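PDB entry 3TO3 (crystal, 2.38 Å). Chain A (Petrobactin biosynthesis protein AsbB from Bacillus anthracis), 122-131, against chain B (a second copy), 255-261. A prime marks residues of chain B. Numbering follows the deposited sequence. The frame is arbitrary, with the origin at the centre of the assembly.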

# COMPACT_ATOMS: atom_id res chain seq x y z
N ILE A 122 10.48 6.90 7.89
CA ILE A 122 10.92 5.74 8.68
C ILE A 122 10.64 4.42 7.95
O ILE A 122 11.50 3.54 7.90
CB ILE A 122 10.23 5.70 10.03
CG1 ILE A 122 10.77 6.81 10.94
CG2 ILE A 122 10.38 4.32 10.68
CD1 ILE A 122 10.11 6.85 12.34
N HIS A 123 9.45 4.28 7.39
CA HIS A 123 9.13 3.08 6.63
C HIS A 123 10.04 2.87 5.40
O HIS A 123 10.48 1.76 5.12
CB HIS A 123 7.67 3.11 6.19
CG HIS A 123 7.23 1.86 5.48
ND1 HIS A 123 7.22 0.62 6.08
CD2 HIS A 123 6.77 1.66 4.22
CE1 HIS A 123 6.78 -0.28 5.23
NE2 HIS A 123 6.49 0.33 4.10
N GLU A 124 10.33 3.94 4.68
CA GLU A 124 11.26 3.92 3.56
C GLU A 124 12.69 3.58 3.92
O GLU A 124 13.38 2.91 3.15
CB GLU A 124 11.28 5.27 2.86
CG GLU A 124 9.97 5.67 2.24
CD GLU A 124 10.06 7.04 1.59
OE1 GLU A 124 11.10 7.32 0.93
OE2 GLU A 124 9.11 7.83 1.78
N LEU A 125 13.16 4.10 5.06
CA LEU A 125 14.49 3.76 5.53
C LEU A 125 14.52 2.26 5.88
O LEU A 125 15.41 1.53 5.44
CB LEU A 125 14.93 4.64 6.71
CG LEU A 125 15.04 6.11 6.28
CD1 LEU A 125 14.92 7.05 7.44
CD2 LEU A 125 16.30 6.39 5.54
N GLU A 126 13.54 1.79 6.63
CA GLU A 126 13.52 0.35 6.97
C GLU A 126 13.52 -0.54 5.72
O GLU A 126 14.28 -1.52 5.64
CB GLU A 126 12.34 0.01 7.89
CG GLU A 126 12.41 0.77 9.22
CD GLU A 126 11.21 0.47 10.12
OE1 GLU A 126 10.13 0.19 9.59
OE2 GLU A 126 11.34 0.51 11.38
N GLN A 127 12.70 -0.19 4.74
CA GLN A 127 12.60 -0.97 3.50
C GLN A 127 13.90 -0.95 2.70
O GLN A 127 14.29 -1.97 2.12
CB GLN A 127 11.40 -0.49 2.67
CG GLN A 127 10.08 -0.87 3.34
CD GLN A 127 10.03 -2.37 3.58
OE1 GLN A 127 10.14 -3.17 2.63
NE2 GLN A 127 9.91 -2.77 4.85
N THR A 128 14.57 0.20 2.68
CA THR A 128 15.89 0.33 2.08
C THR A 128 16.89 -0.62 2.75
O THR A 128 17.64 -1.33 2.09
CB THR A 128 16.40 1.76 2.17
OG1 THR A 128 15.50 2.64 1.48
CG2 THR A 128 17.78 1.84 1.58
N ILE A 129 16.89 -0.65 4.07
CA ILE A 129 17.77 -1.55 4.77
C ILE A 129 17.44 -2.98 4.33
O ILE A 129 18.34 -3.75 3.96
CB ILE A 129 17.65 -1.39 6.31
CG1 ILE A 129 18.15 -0.01 6.73
CG2 ILE A 129 18.47 -2.45 7.02
CD1 ILE A 129 17.82 0.31 8.18
N PHE A 130 16.15 -3.30 4.34
CA PHE A 130 15.66 -4.63 4.02
C PHE A 130 16.08 -5.04 2.62
O PHE A 130 16.72 -6.08 2.44
CB PHE A 130 14.14 -4.65 4.14
CG PHE A 130 13.52 -6.00 3.85
CD1 PHE A 130 13.72 -7.08 4.70
CD2 PHE A 130 12.72 -6.17 2.75
CE1 PHE A 130 13.15 -8.31 4.45
CE2 PHE A 130 12.13 -7.42 2.49
CZ PHE A 130 12.35 -8.48 3.32
N LYS A 131 15.75 -4.22 1.63
CA LYS A 131 16.03 -4.55 0.23
C LYS A 131 17.50 -4.51 -0.12
O LYS A 131 17.98 -5.35 -0.88
CB LYS A 131 15.25 -3.66 -0.72
CG LYS A 131 13.86 -4.22 -1.09
CD LYS A 131 12.74 -3.33 -0.53
CE LYS A 131 11.39 -4.06 -0.60
NZ LYS A 131 10.30 -3.12 -0.21
N ILE B 255 5.54 -9.46 8.34
CA ILE B 255 6.51 -9.73 9.39
C ILE B 255 7.97 -9.70 8.90
O ILE B 255 8.78 -8.94 9.41
CB ILE B 255 6.27 -11.06 10.13
CG1 ILE B 255 4.80 -11.23 10.49
CG2 ILE B 255 7.08 -11.08 11.42
CD1 ILE B 255 4.27 -10.10 11.31
N ILE B 256 8.29 -10.52 7.90
CA ILE B 256 9.67 -10.62 7.44
C ILE B 256 10.21 -9.26 7.06
O ILE B 256 11.36 -8.94 7.35
CB ILE B 256 9.82 -11.54 6.22
CG1 ILE B 256 9.58 -12.99 6.62
CG2 ILE B 256 11.22 -11.50 5.70
CD1 ILE B 256 10.12 -13.96 5.61
N SER B 257 9.40 -8.46 6.36
CA SER B 257 9.92 -7.21 5.87
C SER B 257 9.92 -6.11 6.92
O SER B 257 10.75 -5.21 6.86
CB SER B 257 9.18 -6.75 4.62
OG SER B 257 7.81 -6.62 4.89
N ASN B 258 8.94 -6.12 7.84
CA ASN B 258 8.90 -5.09 8.88
C ASN B 258 9.55 -5.40 10.25
O ASN B 258 9.61 -4.56 11.13
CB ASN B 258 7.45 -4.66 9.12
CG ASN B 258 6.85 -3.95 7.90
OD1 ASN B 258 6.19 -4.57 7.07
ND2 ASN B 258 7.04 -2.65 7.83
N TYR B 259 9.87 -6.66 10.46
CA TYR B 259 10.56 -7.13 11.65
C TYR B 259 12.02 -7.47 11.50
O TYR B 259 12.51 -8.28 12.29
CB TYR B 259 9.82 -8.19 12.42
CG TYR B 259 8.46 -7.80 12.93
CD1 TYR B 259 7.42 -7.49 12.05
CD2 TYR B 259 8.18 -7.81 14.29
CE1 TYR B 259 6.15 -7.18 12.52
CE2 TYR B 259 6.92 -7.52 14.77
CZ TYR B 259 5.90 -7.21 13.89
OH TYR B 259 4.65 -6.92 14.38
N ALA B 260 12.62 -7.10 10.38
CA ALA B 260 13.98 -7.51 10.12
C ALA B 260 14.87 -7.32 11.35
O ALA B 260 15.71 -8.16 11.65
CB ALA B 260 14.57 -6.74 8.93
N GLU B 261 14.71 -6.23 12.07
CA GLU B 261 15.64 -6.01 13.18
C GLU B 261 15.41 -7.04 14.34
O GLU B 261 16.34 -7.47 14.98
CB GLU B 261 15.62 -4.55 13.63
CG GLU B 261 15.23 -4.31 15.08
CD GLU B 261 14.65 -2.92 15.33
OE1 GLU B 261 14.28 -2.21 14.35
OE2 GLU B 261 14.56 -2.53 16.53
O HOH W 1 13.79 0.57 12.73

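Residues 122-131 of chain A lie within a single helix that runs on past both ends of the stretch, held by i to i-4 bonds such as Phe130 N to Glu126 O, 2.9 Å. The partner backbone is less regular. One helix reaches Asn258′, Tyr259′ leaves helical geometry while occupying the N-cap position of the next helix, and that helix begins at Ala260′. The Tyr259′ N to Ile255′ O bond, 2.7 Å, still belongs to the outgoing turn. The backbones come closest where Phe130 CA and Ser257′ CA stand 6.6 Å apart.

Phe130 carries the largest share of the contact. With chi1 t and its CA-to-CB bond directed toward the partner, it sets one ring face against Ser257′: the CA lies 3.8 Å from the ring centroid and 15° off the normal, a CH-pi contact made by the backbone itself. Phe130 CE1 also meets Ile256′ CG2 at 3.9 Å, and CD1 meets Ala260′ CB at 4.3 Å, so the ring packs against residues from both partner helices.

One turn back, Gln127 supplies the direct polar link. Its NE2 donates to Ser257′ O at 3.3 Å, with a 138° angle at the hydrogen, long and bent. The backbone acceptor lies near the end of the helix. The other end of the amide is engaged too: Lys131 NZ donates to Gln127 OE1 at 2.8 Å, tying the side chain to its own helix.

Toward the solvent, Asn258′ approaches the edge of the His123 ring, and a water donates to both Glu126 OE2 (2.8 Å) and Glu261′ OE1 (3.3 Å), bridging two carboxylates that make no direct contact. The pattern is an aromatic face over a small residue, flanked by one amide reaching for a backbone carbonyl.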